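Local structure of dihydroxyacetone kinase (Citrobacter freundii, 1UN8) at residues K48-I54 and A94-G100; L189-S195 and H212-M217; V236-M240 and G302-T306; A359-E363 and L402-Q406; A394-I399 and R423-M428. The protein catalyses the ATP-dependent phosphorylation of dihydroxyacetone to dihydroxyacetone phosphate, a step of glycerol fermentation, and carries a tightly bound phospholipid in its C-terminal domain. All coordinates share one frame; numbering follows the deposited sequence.

Contact 1: K48-I54 and A94-G100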
# COMPACT_ATOMS: atom_id res chain seq x y z
N LYS A 48 11.39 -6.51 31.85
CA LYS A 48 10.32 -6.36 32.84
C LYS A 48 10.55 -5.32 33.95
O LYS A 48 9.69 -5.14 34.81
CB LYS A 48 10.01 -7.72 33.47
CG LYS A 48 9.61 -8.77 32.46
CD LYS A 48 9.17 -10.05 33.14
CE LYS A 48 8.92 -11.13 32.10
NZ LYS A 48 8.45 -12.39 32.72
N ASN A 49 11.69 -4.64 33.93
CA ASN A 49 11.94 -3.62 34.95
C ASN A 49 11.14 -2.39 34.58
O ASN A 49 10.76 -1.60 35.44
CB ASN A 49 13.43 -3.27 35.03
CG ASN A 49 14.24 -4.35 35.70
OD1 ASN A 49 13.83 -4.91 36.72
ND2 ASN A 49 15.41 -4.65 35.14
N ASN A 50 10.90 -2.23 33.28
CA ASN A 50 10.11 -1.11 32.79
C ASN A 50 8.66 -1.53 32.67
O ASN A 50 8.34 -2.72 32.67
CB ASN A 50 10.62 -0.64 31.42
CG ASN A 50 11.88 0.20 31.53
OD1 ASN A 50 12.05 0.96 32.50
ND2 ASN A 50 12.76 0.10 30.53
N VAL A 51 7.77 -0.55 32.59
CA VAL A 51 6.35 -0.84 32.46
C VAL A 51 6.05 -1.40 31.08
O VAL A 51 6.55 -0.90 30.08
CB VAL A 51 5.51 0.43 32.69
CG1 VAL A 51 4.06 0.17 32.28
CG2 VAL A 51 5.58 0.86 34.15
N ALA A 52 5.24 -2.45 31.04
CA ALA A 52 4.87 -3.06 29.78
C ALA A 52 3.70 -2.31 29.14
O ALA A 52 2.74 -1.92 29.82
CB ALA A 52 4.50 -4.52 30.01
N VAL A 53 3.78 -2.09 27.83
CA VAL A 53 2.71 -1.43 27.10
C VAL A 53 2.14 -2.45 26.10
O VAL A 53 2.73 -2.68 25.04
CB VAL A 53 3.23 -0.20 26.32
CG1 VAL A 53 2.10 0.51 25.60
CG2 VAL A 53 3.94 0.76 27.27
N ILE A 54 1.01 -3.05 26.42
CA ILE A 54 0.39 -4.07 25.57
C ILE A 54 -0.76 -3.49 24.74
O ILE A 54 -1.49 -2.60 25.20
CB ILE A 54 -0.17 -5.24 26.40
CG1 ILE A 54 0.97 -6.14 26.88
CG2 ILE A 54 -1.18 -6.03 25.59
CD1 ILE A 54 0.54 -7.18 27.90
N ALA A 94 -0.76 -12.66 27.66
CA ALA A 94 0.24 -11.65 27.31
C ALA A 94 0.68 -10.86 28.54
O ALA A 94 1.86 -10.58 28.72
CB ALA A 94 -0.32 -10.71 26.26
N ILE A 95 -0.28 -10.50 29.38
CA ILE A 95 0.00 -9.72 30.59
C ILE A 95 1.00 -10.49 31.46
O ILE A 95 2.05 -9.97 31.83
CB ILE A 95 -1.32 -9.46 31.39
CG1 ILE A 95 -2.08 -8.26 30.80
CG2 ILE A 95 -0.98 -9.16 32.86
CD1 ILE A 95 -2.19 -8.28 29.30
N GLN A 96 0.65 -11.73 31.79
CA GLN A 96 1.49 -12.58 32.62
C GLN A 96 2.84 -12.86 31.98
O GLN A 96 3.84 -13.06 32.68
CB GLN A 96 0.81 -13.93 32.84
CG GLN A 96 -0.52 -13.86 33.54
CD GLN A 96 -0.76 -15.10 34.36
OE1 GLN A 96 -0.15 -15.29 35.42
NE2 GLN A 96 -1.64 -15.98 33.88
N ALA A 97 2.88 -12.87 30.66
CA ALA A 97 4.10 -13.17 29.95
C ALA A 97 5.15 -12.08 29.90
O ALA A 97 6.34 -12.37 29.82
CB ALA A 97 3.77 -13.61 28.55
N VAL A 98 4.73 -10.82 29.97
CA VAL A 98 5.67 -9.72 29.85
C VAL A 98 5.59 -8.66 30.93
O VAL A 98 6.29 -7.65 30.87
CB VAL A 98 5.49 -8.99 28.49
CG1 VAL A 98 5.61 -9.98 27.36
CG2 VAL A 98 4.13 -8.30 28.44
N THR A 99 4.73 -8.88 31.92
CA THR A 99 4.57 -7.90 32.98
C THR A 99 5.29 -8.25 34.27
O THR A 99 5.13 -9.35 34.81
CB THR A 99 3.07 -7.67 33.30
OG1 THR A 99 2.38 -7.34 32.09
CG2 THR A 99 2.90 -6.51 34.28
N GLY A 100 6.09 -7.29 34.74
CA GLY A 100 6.83 -7.44 35.99
C GLY A 100 6.16 -6.58 37.05
O GLY A 100 5.05 -6.08 36.84
O HOH W 1 6.24 -4.44 33.72
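Lys48 lies alongside the end of helix 88-98, its chain extended from CG onward so that the methylenes follow the backbone of Ala97 and Val98. Lys48 CG is 3.8 Å from Val98 O, and Lys48 NZ comes to 3.6 Å from Ala97 O. A long, flexible side chain suits this partly exposed margin, where its carbon part covers backbone and its charge stays close to one carbonyl oxygen, that of Ala97, a placing that may be mildly favourable.

Deeper in, Ile54 puts its CD1 between Ala94, Ile95 and Val98. Ile54 CD1 meets Val98 CG2 at 3.8 Å, while the Ile54 and Ile95 side chains stand nearly perpendicular. This is helix-on-sheet packing in the substrate-binding DhaK part of the chain: helical residues 94-98 run roughly antiparallel to strand residues 52-54, the segment axes 9.6 Å apart, and Leu106 of the neighbouring strand extends the apolar floor under Ile54 and Ile95.

Val98 closes the row, its CG2 touching Ile54 CD1 and also Ala52 CB at 4.1 Å; the small alanine lets the chain after the helix come close. There Thr99 OG1 donates to Ile95 O at 2.7 Å, and a water links Asn50 O to Gly100 N.

Contact 2: L189-S195 and H212-M217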
# COMPACT_ATOMS: atom_id res chain seq x y z
N LEU A 189 -9.76 11.58 11.17
CA LEU A 189 -10.90 11.55 10.29
C LEU A 189 -10.53 10.76 9.04
O LEU A 189 -9.52 11.03 8.40
CB LEU A 189 -11.32 12.97 9.89
CG LEU A 189 -12.52 13.07 8.95
CD1 LEU A 189 -13.69 12.32 9.55
CD2 LEU A 189 -12.86 14.55 8.71
N GLY A 190 -11.34 9.77 8.70
CA GLY A 190 -11.05 8.96 7.53
C GLY A 190 -12.10 9.08 6.44
O GLY A 190 -13.22 9.55 6.66
N VAL A 191 -11.72 8.66 5.24
CA VAL A 191 -12.63 8.71 4.11
C VAL A 191 -12.27 7.54 3.21
O VAL A 191 -11.09 7.17 3.13
CB VAL A 191 -12.49 10.04 3.32
CG1 VAL A 191 -11.12 10.13 2.66
CG2 VAL A 191 -13.60 10.15 2.28
N ALA A 192 -13.28 6.96 2.56
CA ALA A 192 -13.04 5.83 1.69
C ALA A 192 -13.93 5.82 0.45
O ALA A 192 -15.07 6.29 0.49
CB ALA A 192 -13.22 4.54 2.47
N LEU A 193 -13.39 5.29 -0.65
CA LEU A 193 -14.12 5.20 -1.90
C LEU A 193 -14.79 3.83 -1.95
O LEU A 193 -15.78 3.65 -2.66
CB LEU A 193 -13.17 5.37 -3.09
CG LEU A 193 -12.41 6.70 -3.07
CD1 LEU A 193 -11.61 6.88 -4.37
CD2 LEU A 193 -13.40 7.85 -2.87
N SER A 194 -14.25 2.88 -1.21
CA SER A 194 -14.85 1.54 -1.16
C SER A 194 -14.36 0.77 0.06
O SER A 194 -13.28 1.01 0.58
CB SER A 194 -14.55 0.74 -2.44
OG SER A 194 -13.16 0.59 -2.64
N SER A 195 -15.19 -0.15 0.54
CA SER A 195 -14.79 -0.93 1.69
C SER A 195 -13.71 -1.93 1.27
O SER A 195 -13.22 -1.89 0.15
CB SER A 195 -15.99 -1.64 2.30
OG SER A 195 -15.69 -2.12 3.59
N HIS A 212 -18.70 9.00 -5.68
CA HIS A 212 -18.75 9.61 -4.36
C HIS A 212 -17.79 9.01 -3.36
O HIS A 212 -17.06 8.05 -3.68
CB HIS A 212 -20.15 9.49 -3.76
CG HIS A 212 -21.27 10.03 -4.68
ND1 HIS A 212 -21.34 11.36 -5.06
CD2 HIS A 212 -22.32 9.41 -5.26
CE1 HIS A 212 -22.40 11.53 -5.84
NE2 HIS A 212 -23.01 10.36 -5.98
N ALA A 213 -17.76 9.56 -2.15
CA ALA A 213 -16.85 9.08 -1.11
C ALA A 213 -17.50 9.03 0.26
O ALA A 213 -18.12 10.01 0.70
CB ALA A 213 -15.61 9.96 -1.06
N GLU A 214 -17.36 7.90 0.94
CA GLU A 214 -17.95 7.75 2.26
C GLU A 214 -17.03 8.29 3.37
O GLU A 214 -15.99 7.70 3.70
CB GLU A 214 -18.28 6.28 2.53
CG GLU A 214 -18.89 6.03 3.90
CD GLU A 214 -19.48 4.64 4.04
OE1 GLU A 214 -19.49 4.12 5.18
OE2 GLU A 214 -19.95 4.07 3.02
N LEU A 215 -17.43 9.42 3.95
CA LEU A 215 -16.66 10.03 5.02
C LEU A 215 -16.89 9.26 6.31
O LEU A 215 -18.04 8.97 6.68
CB LEU A 215 -17.08 11.49 5.20
CG LEU A 215 -16.33 12.24 6.30
CD1 LEU A 215 -14.88 12.38 5.90
CD2 LEU A 215 -16.95 13.60 6.51
N GLY A 216 -15.81 8.91 7.00
CA GLY A 216 -15.94 8.20 8.26
C GLY A 216 -16.13 6.70 8.23
O GLY A 216 -16.46 6.10 9.25
N MET A 217 -15.94 6.07 7.07
CA MET A 217 -16.07 4.61 7.02
C MET A 217 -15.10 4.03 8.07
O MET A 217 -13.93 4.43 8.15
CB MET A 217 -15.72 4.08 5.64
CG MET A 217 -15.96 2.59 5.50
SD MET A 217 -15.55 1.90 3.85
CE MET A 217 -16.96 2.53 2.88
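Val191 faces Leu215 as a non-hydrogen-bonded pair of an antiparallel ladder, and Ala192 faces Glu214 as the hydrogen-bonded pair next to it. The ladder joins strands 186-192 and 213-215 within the mixed sheet that also holds strand 301-309. Ala192 and Glu214 exchange two backbone bonds, and Gly216 N gives a third to Gly190 O at 2.7 Å. Gly216 sits in a type II turn from Glu214 to Met217, where its positive phi (83°) is easiest for a residue without a side chain.

The tight side is apolar. Leu215 CD1 lies 3.8 Å from Leu189 CD1, the two leucines set crosswise, and Ala213 CB fits between Val191 CG2 and Leu193 CD2. Met240 and Lys243 of helix 233-247 lie against this face.

The face of Ala192 and Glu214 is more polar. A chi1 of 179° swings the glutamate outward from strand 186-192, and its carboxylate is taken up by Arg207, His209 and the backbone N of Gly224. The looser end is the partly exposed corner of Ser194 and Ser195, the Ser195 side chain about 8 Å from that of the active-site His220. Even here Met217 packs closely: chi3 (-74°) merely turns CE off the line of the chain, whereas the extended chi1 and chi2 carry Met217 SD to 3.8 Å from Ala192 CB and 3.6 Å from Ser195 CA.

Contact 3: V236-M240 and G302-T306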
# COMPACT_ATOMS: atom_id res chain seq x y z
N VAL A 236 -12.29 16.91 -1.08
CA VAL A 236 -12.32 15.93 -0.01
C VAL A 236 -11.36 16.28 1.13
O VAL A 236 -11.75 16.25 2.30
CB VAL A 236 -11.98 14.52 -0.54
CG1 VAL A 236 -11.92 13.52 0.61
CG2 VAL A 236 -13.04 14.10 -1.55
N VAL A 237 -10.12 16.65 0.82
CA VAL A 237 -9.19 16.98 1.88
C VAL A 237 -9.56 18.25 2.64
O VAL A 237 -9.42 18.30 3.87
CB VAL A 237 -7.75 17.09 1.34
CG1 VAL A 237 -6.82 17.71 2.39
CG2 VAL A 237 -7.24 15.72 0.99
N ASN A 238 -10.05 19.27 1.94
CA ASN A 238 -10.41 20.50 2.63
C ASN A 238 -11.62 20.29 3.54
O ASN A 238 -11.70 20.88 4.62
CB ASN A 238 -10.68 21.62 1.63
CG ASN A 238 -9.41 22.13 0.96
OD1 ASN A 238 -8.36 22.25 1.60
ND2 ASN A 238 -9.51 22.46 -0.32
N LEU A 239 -12.55 19.46 3.11
CA LEU A 239 -13.71 19.18 3.92
C LEU A 239 -13.22 18.53 5.21
O LEU A 239 -13.68 18.87 6.31
CB LEU A 239 -14.66 18.24 3.18
CG LEU A 239 -15.78 17.58 3.98
CD1 LEU A 239 -16.51 18.61 4.84
CD2 LEU A 239 -16.75 16.90 3.02
N MET A 240 -12.29 17.61 5.07
CA MET A 240 -11.72 16.90 6.20
C MET A 240 -10.95 17.85 7.08
O MET A 240 -11.04 17.80 8.31
CB MET A 240 -10.81 15.78 5.70
CG MET A 240 -11.57 14.61 5.10
SD MET A 240 -10.54 13.31 4.34
CE MET A 240 -10.16 12.24 5.77
N GLY A 302 -9.18 3.95 1.01
CA GLY A 302 -9.46 5.21 1.69
C GLY A 302 -8.21 5.63 2.45
O GLY A 302 -7.22 4.89 2.49
N PHE A 303 -8.23 6.82 3.05
CA PHE A 303 -7.07 7.28 3.82
C PHE A 303 -7.58 8.02 5.03
O PHE A 303 -8.75 8.38 5.09
CB PHE A 303 -6.19 8.20 2.96
CG PHE A 303 -6.83 9.51 2.59
CD1 PHE A 303 -6.76 10.61 3.46
CD2 PHE A 303 -7.54 9.65 1.39
CE1 PHE A 303 -7.38 11.82 3.14
CE2 PHE A 303 -8.16 10.86 1.06
CZ PHE A 303 -8.08 11.95 1.93
N SER A 304 -6.72 8.23 6.02
CA SER A 304 -7.14 8.99 7.20
C SER A 304 -6.13 10.07 7.51
O SER A 304 -4.96 9.96 7.14
CB SER A 304 -7.34 8.05 8.39
OG SER A 304 -6.13 7.41 8.75
N LEU A 305 -6.60 11.13 8.14
CA LEU A 305 -5.75 12.23 8.53
C LEU A 305 -5.86 12.37 10.04
O LEU A 305 -6.95 12.55 10.58
CB LEU A 305 -6.21 13.52 7.87
CG LEU A 305 -5.98 13.60 6.37
CD1 LEU A 305 -6.64 14.85 5.82
CD2 LEU A 305 -4.49 13.59 6.09
N THR A 306 -4.72 12.26 10.72
CA THR A 306 -4.68 12.40 12.18
C THR A 306 -3.83 13.60 12.60
O THR A 306 -2.67 13.72 12.20
CB THR A 306 -4.09 11.17 12.87
OG1 THR A 306 -4.90 10.03 12.61
CG2 THR A 306 -4.03 11.40 14.36
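Val236 begins the contact lightly, its CG1 lying 4.4 Å from Phe303 CZ at the far end of the ring. One residue on, Val237 makes more of the meeting and divides its two methyls between two partners. Val237 CG2 approaches Phe303 CZ at 4.0 Å, with the valine and phenylalanine side chains almost at right angles, while Val237 CG1 reaches toward Leu305 CD1 at a looser 4.5 Å. A branched valine suits this place because a single short side chain can fill the angle between a ring and a leucine.

Helix 233-247 here packs on the sheet through strand 301-309, the short segments inclined by 35° with their axes 10.3 Å apart, a helix layer covering a sheet of the DhaK fold. The strand alternates accordingly: Phe303 and Leu305 serve the helix side, whereas Ser304 between them turns away and bonds through OG to Asn259.

One helical turn after Val236, Met240 brings the largest buried area on the helix. Its CG is anti to the carbonyl carbon (chi1 -73°), and this together with an extended chi2 brings SD to the ring. Met240 SD stands 4.5 Å from the centroid of the Phe303 ring, 53° off the ring normal, an oblique Met-aromatic contact. The bend at chi3 turns the methyl along the ring, with Met240 CE 3.8 Å from Phe303 CE1. Unbranched and polarisable, methionine can follow the ring in this way, while Met240 CB rests 4.3 Å from Leu305 CD1. The Phe303 ring also meets Phe5 of the second subunit edge-to-face.

Contact 4: A359-E363 and L402-Q406; sequences AGIVE and LLHRQ
In the eight-helix barrel of the C-terminal domain, helix 356-371 meets the C-terminal end of helix 388-404 through Leu403, which spans the gap between them. With chi1 at 174°, its CG points away from the backbone N, and this sends the two methyls across to the other helix. Leu403 CD1 lies 4.2 Å from Ala359 CB, and Leu403 CD2 sits 4.0 Å from Val362 CG1, the valine and leucine side chains running antiparallel alongside one another. The short alanine lets the leucine fork come close to the helix backbone, and the beta-branched valine gives it a firm wall. The Val362 side chain is also about 4 Å from the bound phospholipid, while its neighbour Ile361 belongs to the lipid pocket, so the helix joins this seam to the barrel interior.

Toward the surface the contact turns polar. Glu363 bends at chi2 (65°), folding its carboxylate back over Leu403, with Glu363 OE1 3.6 Å from Leu403 CD2. His404 is the last helical residue, and Gln406, with positive phi, is the C-prime residue of the Schellman motif that ends the helix.

The exposed imidazole reaches back to the glutamate and makes a His-carboxylate hydrogen bond, which would probably favour a protonated ring. Carboxylate and ring are nearly coplanar, their planes 16° apart, and His404 NE2 donates in its ring plane to the syn lone pair of Glu363 OE1 at 2.9 Å.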
# COMPACT_ATOMS: atom_id res chain seq x y z
N ALA A 359 19.98 18.08 -54.38
CA ALA A 359 18.63 18.60 -54.58
C ALA A 359 17.79 17.67 -55.45
O ALA A 359 16.59 17.49 -55.22
CB ALA A 359 18.68 19.99 -55.21
N GLY A 360 18.44 17.07 -56.45
CA GLY A 360 17.74 16.15 -57.34
C GLY A 360 17.31 14.90 -56.60
O GLY A 360 16.24 14.34 -56.86
N ILE A 361 18.15 14.46 -55.67
CA ILE A 361 17.85 13.28 -54.87
C ILE A 361 16.69 13.60 -53.93
O ILE A 361 15.66 12.91 -53.91
CB ILE A 361 19.08 12.84 -54.04
CG1 ILE A 361 20.22 12.46 -54.98
CG2 ILE A 361 18.71 11.68 -53.15
CD1 ILE A 361 19.83 11.42 -56.00
N VAL A 362 16.86 14.65 -53.15
CA VAL A 362 15.85 15.09 -52.21
C VAL A 362 14.51 15.26 -52.92
O VAL A 362 13.48 14.82 -52.41
CB VAL A 362 16.28 16.42 -51.54
CG1 VAL A 362 15.14 16.99 -50.73
CG2 VAL A 362 17.49 16.18 -50.65
N GLU A 363 14.52 15.89 -54.09
CA GLU A 363 13.28 16.09 -54.84
C GLU A 363 12.66 14.75 -55.21
O GLU A 363 11.46 14.53 -54.99
CB GLU A 363 13.56 16.91 -56.10
CG GLU A 363 12.38 17.04 -57.07
CD GLU A 363 11.20 17.83 -56.49
OE1 GLU A 363 11.41 18.99 -56.07
OE2 GLU A 363 10.07 17.29 -56.48
N LEU A 402 10.62 22.76 -47.65
CA LEU A 402 11.90 23.39 -47.34
C LEU A 402 12.78 23.41 -48.58
O LEU A 402 13.44 24.41 -48.86
CB LEU A 402 12.61 22.62 -46.23
CG LEU A 402 11.98 22.83 -44.85
CD1 LEU A 402 12.59 21.87 -43.83
CD2 LEU A 402 12.18 24.28 -44.43
N LEU A 403 12.77 22.33 -49.34
CA LEU A 403 13.57 22.28 -50.56
C LEU A 403 13.10 23.36 -51.53
O LEU A 403 13.89 24.15 -52.03
CB LEU A 403 13.44 20.92 -51.25
CG LEU A 403 14.14 20.86 -52.62
CD1 LEU A 403 15.65 20.84 -52.41
CD2 LEU A 403 13.69 19.63 -53.41
N HIS A 404 11.79 23.37 -51.79
CA HIS A 404 11.19 24.33 -52.71
C HIS A 404 11.33 25.80 -52.28
O HIS A 404 11.23 26.70 -53.11
CB HIS A 404 9.71 24.00 -52.92
CG HIS A 404 9.48 22.70 -53.64
ND1 HIS A 404 8.32 21.96 -53.48
CD2 HIS A 404 10.26 22.00 -54.49
CE1 HIS A 404 8.41 20.86 -54.20
NE2 HIS A 404 9.58 20.85 -54.82
N ARG A 405 11.56 26.02 -50.99
CA ARG A 405 11.73 27.38 -50.47
C ARG A 405 13.22 27.70 -50.32
O ARG A 405 13.59 28.60 -49.57
CB ARG A 405 11.06 27.50 -49.09
CG ARG A 405 9.54 27.57 -49.11
CD ARG A 405 9.02 27.81 -47.71
NE ARG A 405 8.81 26.56 -46.97
CZ ARG A 405 8.96 26.42 -45.66
NH1 ARG A 405 9.34 27.46 -44.92
NH2 ARG A 405 8.72 25.25 -45.08
N GLN A 406 14.06 26.96 -51.04
CA GLN A 406 15.51 27.13 -50.98
C GLN A 406 16.01 27.26 -49.54
O GLN A 406 16.93 28.02 -49.26
CB GLN A 406 15.95 28.37 -51.77
CG GLN A 406 15.70 28.29 -53.26
CD GLN A 406 14.27 28.63 -53.62
OE1 GLN A 406 13.84 29.78 -53.49
NE2 GLN A 406 13.51 27.63 -54.08

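Contact 5: A394-I399 and R423-M428; sequences AAAREI and RLTVVM. With MYY ((2R)-3-(phosphonooxy)-2-(tetradecanoyloxy)propyl palmitate), chain C.
Glu398 slants across Val427, the aliphatic part of the glutamate lying against the valine with Glu398 CG 3.4 Å from Val427 CG2. The glutamate leaves helix 388-404 with chi1 fully extended (179°) and then bends at chi2, which carries the carboxylate over to Arg423. The arginine, itself bent at chi2 and chi3, offers NH1 at the edge of its guanidinium. Glu398 OE2 and Arg423 NH1 form a salt bridge whose modelled separation of 2.5 Å is doubtfully short; the two flat groups are turned 83° against each other and the N-H points poorly at the oxygen, so the hydrogen bond within the pair is weak. Opposite charges suit this partly exposed margin, where they join the helices above an apolar floor.

That floor is built from small residues against large ones. Val427 CG1 lies 3.6 Å from Ala394 CB, and Leu424 directs CD2 onto Ala395. Ile399 lies crosswise to Leu424, Ile399 CG1 being 4.2 Å from Leu424 CD2. Two alanines let the helices approach to 8.9 Å between segment axes, with an angle of 127° between their directions.

The inner side belongs to the lipid. Ala395 CB touches C37 of the phospholipid at 3.4 Å, and Ile399 CG2 meets C33 further up the same chain. Met428 belongs to the lipid pocket too, and the side chains of Met428 and the ATP-binding Ser432 are about 5 Å apart. Adjacent helices linked at the outer margin by one salt bridge and lined inside by apolar side chains make up the wall of the eight-helix barrel that holds the phospholipid.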
# COMPACT_ATOMS: atom_id res chain seq x y z
N ALA A 394 3.49 13.26 -45.01
CA ALA A 394 3.63 14.44 -44.18
C ALA A 394 5.09 14.84 -44.08
O ALA A 394 5.44 16.02 -44.20
CB ALA A 394 3.06 14.18 -42.78
N ALA A 395 5.96 13.86 -43.85
CA ALA A 395 7.38 14.13 -43.74
C ALA A 395 7.99 14.50 -45.08
O ALA A 395 8.81 15.42 -45.17
CB ALA A 395 8.08 12.92 -43.18
N ALA A 396 7.60 13.78 -46.13
CA ALA A 396 8.13 14.07 -47.45
C ALA A 396 7.85 15.52 -47.82
O ALA A 396 8.78 16.27 -48.13
CB ALA A 396 7.50 13.14 -48.47
N ARG A 397 6.58 15.92 -47.76
CA ARG A 397 6.19 17.28 -48.11
C ARG A 397 6.87 18.35 -47.27
O ARG A 397 7.17 19.44 -47.76
CB ARG A 397 4.67 17.42 -48.02
CG ARG A 397 3.96 16.63 -49.11
CD ARG A 397 2.53 16.25 -48.77
NE ARG A 397 2.02 15.28 -49.73
CZ ARG A 397 0.92 14.56 -49.55
NH1 ARG A 397 0.20 14.70 -48.44
NH2 ARG A 397 0.54 13.68 -50.48
N GLU A 398 7.14 18.04 -46.01
CA GLU A 398 7.81 18.99 -45.12
C GLU A 398 9.21 19.25 -45.64
O GLU A 398 9.67 20.39 -45.67
CB GLU A 398 7.87 18.45 -43.69
CG GLU A 398 8.57 19.36 -42.68
CD GLU A 398 8.04 20.80 -42.68
OE1 GLU A 398 6.83 21.00 -42.91
OE2 GLU A 398 8.86 21.72 -42.45
N ILE A 399 9.90 18.19 -46.06
CA ILE A 399 11.25 18.35 -46.57
C ILE A 399 11.22 18.90 -48.00
O ILE A 399 12.14 19.59 -48.43
CB ILE A 399 12.03 17.02 -46.55
CG1 ILE A 399 12.00 16.43 -45.15
CG2 ILE A 399 13.47 17.25 -46.99
CD1 ILE A 399 12.67 17.29 -44.12
N ARG A 423 13.31 17.84 -38.07
CA ARG A 423 11.98 18.18 -38.56
C ARG A 423 10.93 17.07 -38.72
O ARG A 423 9.74 17.33 -38.60
CB ARG A 423 12.12 18.93 -39.89
CG ARG A 423 12.91 20.23 -39.81
CD ARG A 423 12.00 21.44 -40.02
NE ARG A 423 11.18 21.71 -38.84
CZ ARG A 423 9.94 22.17 -38.88
NH1 ARG A 423 9.35 22.40 -40.05
NH2 ARG A 423 9.27 22.39 -37.76
N LEU A 424 11.36 15.84 -38.97
CA LEU A 424 10.40 14.76 -39.18
C LEU A 424 9.40 14.51 -38.06
O LEU A 424 8.19 14.51 -38.31
CB LEU A 424 11.14 13.46 -39.53
CG LEU A 424 11.89 13.48 -40.88
CD1 LEU A 424 12.42 12.09 -41.21
CD2 LEU A 424 10.95 13.96 -41.98
N THR A 425 9.86 14.30 -36.83
CA THR A 425 8.95 14.04 -35.71
C THR A 425 7.93 15.16 -35.50
O THR A 425 6.84 14.93 -34.97
CB THR A 425 9.69 13.86 -34.38
OG1 THR A 425 10.66 14.90 -34.24
CG2 THR A 425 10.35 12.51 -34.31
N VAL A 426 8.29 16.37 -35.90
CA VAL A 426 7.39 17.50 -35.74
C VAL A 426 6.20 17.38 -36.69
O VAL A 426 5.09 17.77 -36.35
CB VAL A 426 8.12 18.83 -36.01
CG1 VAL A 426 7.14 20.00 -35.97
CG2 VAL A 426 9.22 19.02 -34.98
N VAL A 427 6.45 16.84 -37.87
CA VAL A 427 5.39 16.69 -38.86
C VAL A 427 4.83 15.27 -38.93
O VAL A 427 3.70 15.06 -39.38
CB VAL A 427 5.92 17.11 -40.25
CG1 VAL A 427 4.84 16.91 -41.30
CG2 VAL A 427 6.35 18.57 -40.20
N MET A 428 5.62 14.30 -38.50
CA MET A 428 5.21 12.91 -38.49
C MET A 428 4.86 12.48 -37.08
O MET A 428 5.72 12.45 -36.20
CB MET A 428 6.34 12.01 -38.99
CG MET A 428 6.22 11.58 -40.44
SD MET A 428 7.38 10.24 -40.77
CE MET A 428 8.96 11.15 -40.77
C38 MYY C . 9.65 9.75 -44.29
C37 MYY C . 10.11 10.97 -45.09
C36 MYY C . 11.63 10.97 -45.28
C35 MYY C . 12.09 12.17 -46.11
C34 MYY C . 13.59 12.09 -46.42
C33 MYY C . 14.10 13.27 -47.25
C32 MYY C . 15.60 13.17 -47.51
C31 MYY C . 15.96 12.00 -48.43
C30 MYY C . 17.43 11.59 -48.39
C29 MYY C . 18.40 12.54 -49.11
C28 MYY C . 19.74 11.83 -49.33
C27 MYY C . 20.78 12.67 -50.09
C26 MYY C . 21.96 11.83 -50.58
C25 MYY C . 22.99 12.70 -51.32
C24 MYY C . 23.66 11.98 -52.50
C23 MYY C . 25.04 11.36 -52.20
O10 MYY C . 25.35 11.02 -51.06
O8 MYY C . 25.91 11.21 -53.23
C6 MYY C . 27.13 10.55 -52.85
C5 MYY C . 27.02 9.05 -53.14
C4 MYY C . 28.13 8.60 -54.11
O6 MYY C . 28.29 9.48 -55.24
P MYY C . 27.30 9.49 -56.52
O4 MYY C . 25.80 9.61 -55.95
O3 MYY C . 27.62 10.88 -57.27
O5 MYY C . 27.48 8.33 -57.43
O7 MYY C . 25.68 8.72 -53.56
C7 MYY C . 25.39 7.41 -53.33
O9 MYY C . 26.22 6.64 -52.86
C8 MYY C . 23.98 6.92 -53.70
C9 MYY C . 23.26 6.38 -52.47
C10 MYY C . 21.90 7.05 -52.27
C11 MYY C . 21.15 6.51 -51.05
C12 MYY C . 19.84 7.26 -50.84
C13 MYY C . 19.11 6.80 -49.57
C14 MYY C . 17.99 7.79 -49.27
C15 MYY C . 17.30 7.53 -47.93
C16 MYY C . 16.18 6.49 -48.04
C17 MYY C . 15.25 6.61 -46.83
C18 MYY C . 13.89 5.98 -47.12
C19 MYY C . 12.86 6.35 -46.05
C20 MYY C . 11.46 5.88 -46.44

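The five contacts fall into two groups, matching the DhaK and DhaL parts of the chain. Contacts 1, 2 and 3 come first and in series. Contact 1 belongs to one six-stranded sheet, while contacts 2 and 3 share the other, their centres 9 Å apart and strands 186-192 and 301-309 adjacent; Met240 packs on Leu189 and Val191 there. Centres of contacts 1 and 2 are 37 Å apart. Contacts 4 and 5 both use helix 388-404 of the helical barrel, their segments alternate along the chain, and their centres lie 14 Å apart. Contact 5, beside the ATP site, is 76 Å from contact 1 between centres: the two domains stand apart within one chain of the homodimer.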